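Local coordinates for protein probable glutathione reductase (Sinorhizobium meliloti, PDB 4DNA) that probably catalyses the NADPH-dependent reduction of glutathione disulfide to glutathione, as an FAD-containing homodimer, at residues G41-I45 / R46-P50; V183-A186 / N187-G191; Y99-G102 / L103-G107. All blocks are in the same frame, centred on the assembly; numbering follows the deposited sequence.

Contact 1 (G41-I45 / R46-P50). With FAD (flavin-adenine dinucleotide), chain C.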
ATOM      1  N   GLY A  41      27.136   4.095   0.930  1.00 74.29           N
ATOM      2  CA  GLY A  41      26.906   4.820   2.179  1.00 73.13           C
ATOM      3  C   GLY A  41      26.009   4.100   3.165  1.00 72.66           C
ATOM      4  O   GLY A  41      25.638   2.947   2.941  1.00 73.96           O
ATOM      5  N   THR A  42      25.649   4.777   4.253  1.00 70.62           N
ATOM      6  CA  THR A  42      24.797   4.176   5.292  1.00 71.69           C
ATOM      7  C   THR A  42      23.546   3.480   4.742  1.00 69.44           C
ATOM      8  O   THR A  42      23.295   2.325   5.062  1.00 67.59           O
ATOM      9  CB  THR A  42      24.374   5.195   6.384  1.00 68.47           C
ATOM     10  OG1 THR A  42      25.525   5.893   6.870  1.00 69.80           O
ATOM     11  CG2 THR A  42      23.725   4.483   7.534  1.00 67.14           C
ATOM     12  N   CYS A  43      22.770   4.176   3.921  1.00 68.25           N
ATOM     13  CA  CYS A  43      21.478   3.644   3.518  1.00 67.25           C
ATOM     14  C   CYS A  43      21.630   2.246   2.951  1.00 68.83           C
ATOM     15  O   CYS A  43      20.942   1.308   3.390  1.00 67.16           O
ATOM     16  CB  CYS A  43      20.788   4.546   2.489  1.00 69.91           C
ATOM     17  SG  CYS A  43      19.091   4.029   2.102  1.00 71.22           S
ATOM     18  N   VAL A  44      22.541   2.122   1.981  1.00 68.86           N
ATOM     19  CA  VAL A  44      22.793   0.869   1.292  1.00 68.18           C
ATOM     20  C   VAL A  44      23.392  -0.154   2.251  1.00 68.95           C
ATOM     21  O   VAL A  44      22.902  -1.278   2.361  1.00 68.62           O
ATOM     22  CB  VAL A  44      23.743   1.057   0.076  1.00 69.79           C
ATOM     23  CG1 VAL A  44      24.190  -0.290  -0.490  1.00 69.24           C
ATOM     24  CG2 VAL A  44      23.084   1.898  -1.009  1.00 71.38           C
ATOM     25  N   ILE A  45      24.445   0.236   2.953  1.00 68.47           N
ATOM     26  CA  ILE A  45      25.251  -0.748   3.647  1.00 68.27           C
ATOM     27  C   ILE A  45      24.716  -1.148   5.007  1.00 68.33           C
ATOM     28  O   ILE A  45      24.673  -2.330   5.316  1.00 69.03           O
ATOM     29  CB  ILE A  45      26.735  -0.343   3.664  1.00 69.27           C
ATOM     30  CG1 ILE A  45      27.378  -0.852   2.380  1.00 70.62           C
ATOM     31  CG2 ILE A  45      27.470  -0.922   4.865  1.00 70.23           C
ATOM     32  CD1 ILE A  45      28.122   0.208   1.629  1.00 74.64           C
ATOM     33  N   ARG A  46      24.276  -0.176   5.799  1.00 68.13           N
ATOM     34  CA  ARG A  46      23.876  -0.426   7.179  1.00 66.78           C
ATOM     35  C   ARG A  46      22.761   0.530   7.642  1.00 66.58           C
ATOM     36  O   ARG A  46      22.749   1.010   8.792  1.00 67.30           O
ATOM     37  CB  ARG A  46      25.104  -0.392   8.097  1.00 67.94           C
ATOM     38  CG  ARG A  46      26.043   0.774   7.851  1.00 68.08           C
ATOM     39  CD  ARG A  46      27.424   0.555   8.439  1.00 67.70           C
ATOM     40  NE  ARG A  46      28.234   1.752   8.231  1.00 69.29           N
ATOM     41  CZ  ARG A  46      29.440   1.982   8.752  1.00 72.20           C
ATOM     42  NH1 ARG A  46      30.033   1.088   9.544  1.00 69.96           N
ATOM     43  NH2 ARG A  46      30.057   3.127   8.476  1.00 70.51           N
ATOM     44  N   GLY A  47      21.815   0.773   6.735  1.00 66.12           N
ATOM     45  CA  GLY A  47      20.670   1.631   6.988  1.00 65.92           C
ATOM     46  C   GLY A  47      19.435   1.099   6.273  1.00 66.67           C
ATOM     47  O   GLY A  47      19.114  -0.094   6.391  1.00 64.96           O
ATOM     48  N   CYS A  48      18.762   1.980   5.519  1.00 65.76           N
ATOM     49  CA  CYS A  48      17.438   1.709   4.965  1.00 63.98           C
ATOM     50  C   CYS A  48      17.368   0.336   4.313  1.00 64.76           C
ATOM     51  O   CYS A  48      16.508  -0.462   4.681  1.00 63.57           O
ATOM     52  CB  CYS A  48      16.997   2.792   3.966  1.00 64.77           C
ATOM     53  SG  CYS A  48      18.010   4.298   3.862  1.00 66.41           S
ATOM     54  N   VAL A  49      18.280   0.063   3.368  1.00 65.99           N
ATOM     55  CA  VAL A  49      18.276  -1.200   2.598  1.00 65.26           C
ATOM     56  C   VAL A  49      18.325  -2.409   3.523  1.00 64.58           C
ATOM     57  O   VAL A  49      17.323  -3.105   3.656  1.00 64.78           O
ATOM     58  CB  VAL A  49      19.408  -1.309   1.525  1.00 66.05           C
ATOM     59  CG1 VAL A  49      19.462  -2.714   0.932  1.00 65.23           C
ATOM     60  CG2 VAL A  49      19.228  -0.291   0.407  1.00 66.31           C
ATOM     61  N   PRO A  50      19.479  -2.659   4.176  1.00 64.75           N
ATOM     62  CA  PRO A  50      19.508  -3.842   5.039  1.00 64.89           C
ATOM     63  C   PRO A  50      18.374  -3.841   6.055  1.00 64.35           C
ATOM     64  O   PRO A  50      17.811  -4.901   6.347  1.00 64.67           O
ATOM     65  CB  PRO A  50      20.862  -3.750   5.759  1.00 64.58           C
ATOM     66  CG  PRO A  50      21.384  -2.392   5.469  1.00 66.69           C
ATOM     67  CD  PRO A  50      20.751  -1.923   4.201  1.00 66.24           C
TER
HETATM   68  PA  FAD C 500      25.999   8.585   4.126  1.00 71.98           P
HETATM   69  O1A FAD C 500      25.996   8.601   5.645  1.00 70.48           O
HETATM   70  O2A FAD C 500      25.034   7.741   3.321  1.00 72.80           O
HETATM   71  O5B FAD C 500      27.474   8.205   3.616  1.00 72.78           O
HETATM   72  C5B FAD C 500      28.544   9.156   3.544  1.00 72.43           C
HETATM   73  C4B FAD C 500      29.806   8.339   3.312  1.00 72.55           C
HETATM   74  O4B FAD C 500      30.999   9.095   3.512  1.00 71.01           O
HETATM   75  C3B FAD C 500      29.851   7.176   4.284  1.00 72.84           C
HETATM   76  O3B FAD C 500      29.906   5.957   3.528  1.00 71.60           O
HETATM   77  C2B FAD C 500      31.089   7.427   5.123  1.00 72.62           C
HETATM   78  O2B FAD C 500      31.738   6.205   5.476  1.00 72.55           O
HETATM   79  C1B FAD C 500      31.950   8.295   4.218  1.00 73.72           C
HETATM   80  N9A FAD C 500      32.872   9.203   4.940  1.00 74.97           N
HETATM   81  C8A FAD C 500      32.627   9.752   6.144  1.00 75.00           C
HETATM   82  N7A FAD C 500      33.631  10.567   6.549  1.00 76.00           N
HETATM   83  C5A FAD C 500      34.545  10.547   5.572  1.00 76.74           C
HETATM   84  C6A FAD C 500      35.847  11.204   5.381  1.00 78.41           C
HETATM   85  N6A FAD C 500      36.302  12.014   6.369  1.00 79.46           N
HETATM   86  N1A FAD C 500      36.522  10.952   4.228  1.00 78.97           N
HETATM   87  C2A FAD C 500      36.018  10.121   3.283  1.00 78.08           C
HETATM   88  N3A FAD C 500      34.827   9.487   3.399  1.00 77.06           N
HETATM   89  C4A FAD C 500      34.053   9.657   4.506  1.00 76.58           C
HETATM   90  N1  FAD C 500      16.585   7.011   5.559  1.00 64.60           N
HETATM   91  C2  FAD C 500      15.431   6.858   4.871  1.00 64.16           C
HETATM   92  O2  FAD C 500      15.083   7.742   4.058  1.00 64.41           O
HETATM   93  N3  FAD C 500      14.645   5.778   5.040  1.00 64.02           N
HETATM   94  C4  FAD C 500      14.942   4.781   5.898  1.00 64.26           C
HETATM   95  O4  FAD C 500      14.183   3.787   6.013  1.00 64.22           O
HETATM   96  C4X FAD C 500      16.190   4.886   6.694  1.00 64.55           C
HETATM   97  N5  FAD C 500      16.563   3.928   7.571  1.00 64.58           N
HETATM   98  C5X FAD C 500      17.720   4.061   8.274  1.00 65.29           C
HETATM   99  C6  FAD C 500      18.103   3.072   9.181  1.00 65.50           C
HETATM  100  C7  FAD C 500      19.287   3.204   9.916  1.00 65.90           C
HETATM  101  C7M FAD C 500      19.659   2.107  10.881  1.00 66.33           C
HETATM  102  C8  FAD C 500      20.162   4.404   9.721  1.00 66.03           C
HETATM  103  C8M FAD C 500      21.453   4.594  10.470  1.00 66.53           C
HETATM  104  C9  FAD C 500      19.780   5.389   8.821  1.00 66.02           C
HETATM  105  C9A FAD C 500      18.597   5.266   8.095  1.00 65.10           C
HETATM  106  N10 FAD C 500      18.223   6.272   7.182  1.00 65.06           N
HETATM  107  C10 FAD C 500      17.016   6.101   6.464  1.00 64.81           C
HETATM  108  C1' FAD C 500      19.082   7.458   7.010  1.00 65.65           C
HETATM  109  C2' FAD C 500      19.940   7.411   5.755  1.00 67.39           C
HETATM  110  O2' FAD C 500      20.719   6.211   5.752  1.00 66.91           O
HETATM  111  C3' FAD C 500      20.829   8.653   5.666  1.00 69.69           C
HETATM  112  O3' FAD C 500      20.005   9.805   5.878  1.00 68.86           O
HETATM  113  C4' FAD C 500      21.541   8.789   4.319  1.00 68.81           C
HETATM  114  O4' FAD C 500      22.487   7.723   4.170  1.00 70.33           O
HETATM  115  C5' FAD C 500      22.265  10.121   4.213  1.00 70.03           C
HETATM  116  O5' FAD C 500      23.429   9.944   3.409  1.00 71.78           O
HETATM  117  P   FAD C 500      24.651  11.001   3.348  1.00 71.47           P
HETATM  118  O1P FAD C 500      24.770  11.543   1.936  1.00 71.86           O
HETATM  119  O2P FAD C 500      24.566  11.951   4.518  1.00 71.28           O
HETATM  120  O3P FAD C 500      25.959  10.094   3.567  1.00 72.18           O
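Arg46 sends its side chain across that of its neighbour Ile45, CG of Arg46 meeting CG2 of Ile45 at 3.7 Å. A chi1 of 46° sets that CG between the backbone N and the carbonyl carbon, and from there the chain runs out extended, past Phe37 and Phe164. Ile45 turns its branched end into the protein, against Ile92 of helix 81-106, while its O meets the ring of Pro50 at CG, 3.3 Å away. The backbone turns here through Arg46 N, which bonds to Thr42 O (2.8 Å), and through Val49 N, which reaches Cys43 O (2.9 Å) once the helix 48-66 has begun behind its N-cap, Gly47. This is the redox-active CxxxxC motif of the disulfide oxidoreductases: Cys43 SG and Cys48 SG are joined by a 2.1 Å disulfide. SG of Cys43, anti to the backbone N (chi1 -173°), points to Cys48, whose SG sits over the face of the isoalloxazine, 3.3 Å from FAD C10. His439 of the second subunit packs on Cys43. Thr42 ties this segment to the pyrophosphate, its OG1 donating to FAD O1A at 3.0 Å, with CG2 against the flavin methyl C8M. A valine here would probably leave O1A without this hydroxyl donor and the phosphate less firmly held.

Contact 2 (V183-A186 / N187-G191)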
ATOM      1  N   VAL A 183      12.816   1.598  17.660  1.00 60.90           N
ATOM      2  CA  VAL A 183      11.586   0.834  17.525  1.00 59.38           C
ATOM      3  C   VAL A 183      11.623  -0.187  16.389  1.00 60.93           C
ATOM      4  O   VAL A 183      11.055  -1.269  16.526  1.00 61.89           O
ATOM      5  CB  VAL A 183      10.318   1.703  17.504  1.00 60.59           C
ATOM      6  CG1 VAL A 183      10.240   2.526  18.785  1.00 61.73           C
ATOM      7  CG2 VAL A 183      10.285   2.609  16.297  1.00 61.88           C
ATOM      8  N   GLU A 184      12.307   0.143  15.292  1.00 60.90           N
ATOM      9  CA  GLU A 184      12.495  -0.789  14.183  1.00 60.11           C
ATOM     10  C   GLU A 184      13.262  -2.035  14.623  1.00 60.81           C
ATOM     11  O   GLU A 184      12.772  -3.158  14.502  1.00 61.50           O
ATOM     12  CB  GLU A 184      13.214  -0.104  13.031  1.00 61.56           C
ATOM     13  CG  GLU A 184      12.385   0.955  12.309  1.00 63.12           C
ATOM     14  CD  GLU A 184      13.081   1.550  11.086  1.00 64.68           C
ATOM     15  OE1 GLU A 184      14.352   1.600  11.040  1.00 62.77           O
ATOM     16  OE2 GLU A 184      12.338   1.974  10.169  1.00 64.70           O
ATOM     17  N   PHE A 185      14.455  -1.837  15.159  1.00 61.06           N
ATOM     18  CA  PHE A 185      15.249  -2.954  15.628  1.00 61.50           C
ATOM     19  C   PHE A 185      14.538  -3.823  16.655  1.00 62.63           C
ATOM     20  O   PHE A 185      14.525  -5.041  16.524  1.00 62.72           O
ATOM     21  CB  PHE A 185      16.596  -2.472  16.142  1.00 61.90           C
ATOM     22  CG  PHE A 185      17.620  -2.381  15.070  1.00 62.10           C
ATOM     23  CD1 PHE A 185      18.228  -3.532  14.582  1.00 62.58           C
ATOM     24  CD2 PHE A 185      17.942  -1.165  14.498  1.00 61.85           C
ATOM     25  CE1 PHE A 185      19.161  -3.471  13.563  1.00 62.84           C
ATOM     26  CE2 PHE A 185      18.879  -1.098  13.476  1.00 61.68           C
ATOM     27  CZ  PHE A 185      19.496  -2.251  13.016  1.00 62.02           C
ATOM     28  N   ALA A 186      13.927  -3.193  17.653  1.00 62.60           N
ATOM     29  CA  ALA A 186      13.168  -3.916  18.657  1.00 63.17           C
ATOM     30  C   ALA A 186      12.150  -4.809  17.996  1.00 63.43           C
ATOM     31  O   ALA A 186      11.977  -5.963  18.384  1.00 65.54           O
ATOM     32  CB  ALA A 186      12.485  -2.961  19.604  1.00 64.06           C
ATOM     33  N   ASN A 187      11.475  -4.281  16.988  1.00 62.73           N
ATOM     34  CA  ASN A 187      10.538  -5.099  16.233  1.00 64.40           C
ATOM     35  C   ASN A 187      11.222  -6.186  15.402  1.00 63.35           C
ATOM     36  O   ASN A 187      10.718  -7.309  15.334  1.00 62.78           O
ATOM     37  CB  ASN A 187       9.621  -4.228  15.390  1.00 61.14           C
ATOM     38  CG  ASN A 187       8.503  -3.639  16.211  1.00 63.94           C
ATOM     39  OD1 ASN A 187       7.502  -4.304  16.470  1.00 67.90           O
ATOM     40  ND2 ASN A 187       8.667  -2.396  16.642  1.00 63.18           N
ATOM     41  N   ILE A 188      12.360  -5.860  14.790  1.00 61.48           N
ATOM     42  CA  ILE A 188      13.080  -6.851  14.007  1.00 61.94           C
ATOM     43  C   ILE A 188      13.470  -8.006  14.935  1.00 63.13           C
ATOM     44  O   ILE A 188      13.076  -9.153  14.714  1.00 63.18           O
ATOM     45  CB  ILE A 188      14.302  -6.252  13.257  1.00 61.33           C
ATOM     46  CG1 ILE A 188      13.837  -5.426  12.053  1.00 59.82           C
ATOM     47  CG2 ILE A 188      15.220  -7.347  12.744  1.00 61.31           C
ATOM     48  CD1 ILE A 188      14.817  -4.366  11.619  1.00 58.66           C
ATOM     49  N   PHE A 189      14.197  -7.698  16.001  1.00 63.14           N
ATOM     50  CA  PHE A 189      14.651  -8.736  16.911  1.00 64.12           C
ATOM     51  C   PHE A 189      13.506  -9.529  17.515  1.00 65.06           C
ATOM     52  O   PHE A 189      13.582 -10.754  17.578  1.00 66.05           O
ATOM     53  CB  PHE A 189      15.589  -8.184  17.990  1.00 64.01           C
ATOM     54  CG  PHE A 189      16.951  -7.838  17.467  1.00 64.12           C
ATOM     55  CD1 PHE A 189      17.677  -8.763  16.713  1.00 65.23           C
ATOM     56  CD2 PHE A 189      17.508  -6.593  17.704  1.00 63.98           C
ATOM     57  CE1 PHE A 189      18.931  -8.456  16.211  1.00 64.11           C
ATOM     58  CE2 PHE A 189      18.766  -6.281  17.212  1.00 64.36           C
ATOM     59  CZ  PHE A 189      19.478  -7.211  16.459  1.00 64.13           C
ATOM     60  N   HIS A 190      12.446  -8.844  17.939  1.00 64.54           N
ATOM     61  CA  HIS A 190      11.306  -9.543  18.531  1.00 66.06           C
ATOM     62  C   HIS A 190      10.735 -10.539  17.578  1.00 66.19           C
ATOM     63  O   HIS A 190      10.552 -11.697  17.935  1.00 67.03           O
ATOM     64  CB  HIS A 190      10.203  -8.602  19.002  1.00 66.86           C
ATOM     65  CG  HIS A 190       9.020  -9.331  19.593  1.00 68.18           C
ATOM     66  ND1 HIS A 190       8.963  -9.687  20.895  1.00 70.61           N
ATOM     67  CD2 HIS A 190       7.847  -9.805  19.005  1.00 67.14           C
ATOM     68  CE1 HIS A 190       7.813 -10.338  21.132  1.00 70.30           C
ATOM     69  NE2 HIS A 190       7.130 -10.412  19.977  1.00 69.10           N
ATOM     70  N   GLY A 191      10.455 -10.083  16.356  1.00 65.56           N
ATOM     71  CA  GLY A 191       9.951 -10.927  15.280  1.00 65.53           C
ATOM     72  C   GLY A 191      10.790 -12.175  15.114  1.00 66.23           C
ATOM     73  O   GLY A 191      10.261 -13.254  14.825  1.00 67.81           O
TER
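Asn187 folds its amide back onto the turn before it and bonds to Val183 O through ND2 at 2.6 Å. The two lie on helix 180-191, the crossover helix of a beta-alpha-beta unit between strands 172-176 and 195-199, in the Rossmann-type half predicted to bind the nicotinamide nucleotide. The torsion behind this grip is chi1 at -80°, with CG beside the backbone N and opposite the carbonyl carbon. Val183 O lies close to the amide plane of Asn187, and the bond is fairly straight (160° at the hydrogen). The same oxygen also takes the backbone N of Asn187, at 3.1 Å and from the other face of the carbonyl, so two donors of one residue hold it. OD1 is hydrogen-bonded to Lys224 NZ, which leaves both ends of the amide engaged and its flip fixed.

On another side of the helix, Phe185 and Phe189 run next to each other in the same direction. They form an oblique pair, the planes differing by 34° and the centroids 6.0 Å apart. Phe185 also meets the ring of Phe164, and Glu184 sends OE2 to Lys51 NZ as a salt bridge and to Phe346 N. Ile188 keeps CG1 next to Glu184 O, 3.5 Å off. Between the two phenylalanines, the touching atoms are CD1 of Phe185 and CE2 of Phe189, at 3.8 Å.

Contact 3 (Y99-G102 / L103-G107)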
ATOM      1  N   TYR A  99      26.663   0.922  -7.708  1.00 74.48           N
ATOM      2  CA  TYR A  99      26.984   2.326  -7.508  1.00 74.96           C
ATOM      3  C   TYR A  99      28.368   2.660  -8.040  1.00 76.68           C
ATOM      4  O   TYR A  99      28.550   3.691  -8.687  1.00 77.17           O
ATOM      5  CB  TYR A  99      26.897   2.695  -6.041  1.00 76.20           C
ATOM      6  CG  TYR A  99      25.496   2.925  -5.543  1.00 76.12           C
ATOM      7  CD1 TYR A  99      24.614   1.861  -5.369  1.00 74.45           C
ATOM      8  CD2 TYR A  99      25.054   4.206  -5.216  1.00 76.15           C
ATOM      9  CE1 TYR A  99      23.328   2.065  -4.893  1.00 74.64           C
ATOM     10  CE2 TYR A  99      23.768   4.422  -4.730  1.00 74.34           C
ATOM     11  CZ  TYR A  99      22.914   3.344  -4.571  1.00 74.20           C
ATOM     12  OH  TYR A  99      21.640   3.535  -4.099  1.00 73.77           O
ATOM     13  N   ARG A 100      29.334   1.786  -7.751  1.00 77.55           N
ATOM     14  CA  ARG A 100      30.685   1.901  -8.284  1.00 78.42           C
ATOM     15  C   ARG A 100      30.630   1.907  -9.807  1.00 80.51           C
ATOM     16  O   ARG A 100      31.226   2.781 -10.447  1.00 82.74           O
ATOM     17  CB  ARG A 100      31.577   0.752  -7.809  1.00 79.70           C
ATOM     18  CG  ARG A 100      31.897   0.724  -6.320  1.00 79.60           C
ATOM     19  CD  ARG A 100      32.976  -0.312  -6.003  1.00 83.31           C
ATOM     20  NE  ARG A 100      34.321   0.144  -6.393  1.00 89.34           N
ATOM     21  CZ  ARG A 100      35.248   0.592  -5.544  1.00 87.29           C
ATOM     22  NH1 ARG A 100      36.441   0.984  -5.986  1.00 85.45           N
ATOM     23  NH2 ARG A 100      34.987   0.643  -4.246  1.00 85.21           N
ATOM     24  N   LYS A 101      29.905   0.947 -10.384  1.00 80.35           N
ATOM     25  CA  LYS A 101      29.765   0.871 -11.840  1.00 82.89           C
ATOM     26  C   LYS A 101      29.113   2.145 -12.405  1.00 82.41           C
ATOM     27  O   LYS A 101      29.547   2.655 -13.444  1.00 83.87           O
ATOM     28  CB  LYS A 101      29.032  -0.408 -12.286  1.00 82.39           C
ATOM     29  CG  LYS A 101      28.793  -0.499 -13.801  1.00 85.42           C
ATOM     30  CD  LYS A 101      29.172  -1.836 -14.460  1.00 90.76           C
ATOM     31  CE  LYS A 101      28.586  -3.064 -13.758  1.00 91.28           C
ATOM     32  NZ  LYS A 101      27.146  -2.928 -13.376  1.00 86.98           N
ATOM     33  N   GLY A 102      28.107   2.667 -11.704  1.00 79.61           N
ATOM     34  CA  GLY A 102      27.410   3.871 -12.135  1.00 79.10           C
ATOM     35  C   GLY A 102      28.333   5.066 -12.272  1.00 80.35           C
ATOM     36  O   GLY A 102      28.234   5.832 -13.237  1.00 80.38           O
ATOM     37  N   LEU A 103      29.235   5.226 -11.307  1.00 80.07           N
ATOM     38  CA  LEU A 103      30.126   6.379 -11.275  1.00 80.00           C
ATOM     39  C   LEU A 103      31.081   6.320 -12.447  1.00 81.94           C
ATOM     40  O   LEU A 103      31.158   7.264 -13.238  1.00 81.34           O
ATOM     41  CB  LEU A 103      30.883   6.461  -9.949  1.00 79.39           C
ATOM     42  CG  LEU A 103      30.041   7.034  -8.799  1.00 78.84           C
ATOM     43  CD1 LEU A 103      30.431   6.431  -7.462  1.00 76.67           C
ATOM     44  CD2 LEU A 103      30.121   8.552  -8.733  1.00 80.39           C
ATOM     45  N   ALA A 104      31.774   5.187 -12.559  1.00 82.76           N
ATOM     46  CA  ALA A 104      32.722   4.928 -13.625  1.00 82.83           C
ATOM     47  C   ALA A 104      32.116   5.222 -14.991  1.00 84.52           C
ATOM     48  O   ALA A 104      32.705   5.973 -15.766  1.00 86.35           O
ATOM     49  CB  ALA A 104      33.216   3.498 -13.545  1.00 83.27           C
ATOM     50  N   ASN A 105      30.936   4.662 -15.264  1.00 83.55           N
ATOM     51  CA  ASN A 105      30.190   4.920 -16.514  1.00 85.14           C
ATOM     52  C   ASN A 105      29.947   6.389 -16.859  1.00 84.89           C
ATOM     53  O   ASN A 105      29.899   6.746 -18.032  1.00 87.34           O
ATOM     54  CB  ASN A 105      28.835   4.211 -16.510  1.00 84.81           C
ATOM     55  CG  ASN A 105      28.964   2.707 -16.536  1.00 86.27           C
ATOM     56  OD1 ASN A 105      29.901   2.162 -17.119  1.00 86.75           O
ATOM     57  ND2 ASN A 105      28.016   2.022 -15.903  1.00 85.65           N
ATOM     58  N   ALA A 106      29.760   7.225 -15.842  1.00 83.98           N
ATOM     59  CA  ALA A 106      29.614   8.668 -16.045  1.00 84.34           C
ATOM     60  C   ALA A 106      30.971   9.345 -16.264  1.00 84.45           C
ATOM     61  O   ALA A 106      31.027  10.455 -16.789  1.00 85.20           O
ATOM     62  CB  ALA A 106      28.882   9.302 -14.863  1.00 81.44           C
ATOM     63  N   GLY A 107      32.052   8.682 -15.844  1.00 85.47           N
ATOM     64  CA  GLY A 107      33.414   9.197 -16.021  1.00 87.48           C
ATOM     65  C   GLY A 107      34.159   9.644 -14.770  1.00 87.36           C
ATOM     66  O   GLY A 107      35.371   9.854 -14.807  1.00 88.78           O
TER
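Two first torsions bring Lys101 and Asn105 together one helical turn apart. In Lys101, CG stands opposite the backbone N (chi1 177°) and leans toward the C-terminal end of the helix; in Asn105, chi1 of -66° carries CG back beside its own N, toward the preceding turn. The two side chains then cross at an angle, with ND2 of Asn105 3.4 Å from CG of Lys101. It is the methylene of the lysine that the amide meets; beyond CG the lysine chain bends repeatedly. Beneath them the backbone bond from Asn105 N to Lys101 O, 3.0 Å, is nearly straight. ND2 comes equally near that oxygen, but at a poor angle, so the amide sits beside the oxygen without a hydrogen bond to it.

On the inner side Leu103 lays CD1 along Tyr99 O, 3.5 Å away, and continues on to Ile110 and to Arg22 of helix 15-25. Tyr99 packs on Val18 of that same helix, and Arg100 reaches across to Asp112 in a salt bridge through NH2. This stretch therefore fastens the C-terminal end of helix 81-106 to strand 109-112, at the edge of the parallel sheet of the FAD-binding domain, and to the helix that follows the glycine-rich FAD loop.

The helix stops in a Schellman motif. Gly107, with phi at 110°, turns its N back to Ala104 O at 2.8 Å and, weakly, to Leu103 O; a CB here would collide with the carbonyl oxygen of Ala106, which glycine avoids. Ala106 N reaches Gly102 O weakly, at 3.3 Å. On the outer face the contact is an amide against a methylene, without a hydrogen bond between them, and what holds this end is the backbone bonding, the buried leucine and the pairing of Arg100 with Asp112 beyond the two segments.

In the fold
Contacts 1 and 2 are buried, whereas contact 3 lies on the surface, its centre about 26 Å from the centre of the chain. Contacts 2 and 3 each stay within a single helix; contact 1 instead spans the break between two, where a disulfide joins the backbone bonds in holding the two together. Contacts 1 and 3 touch, through Val44 CG2 and Tyr99 OH, so the redox-active segment leans on helix 81-106. Contact 2 does not touch contact 1, yet Glu184 pairs with Lys51, the residue just past 46-50. The chemistry follows the place: sulfur and phosphate bonding at the flavin, amide and aromatic groups in the crossover helix, and a glycine-ended helix terminus outside.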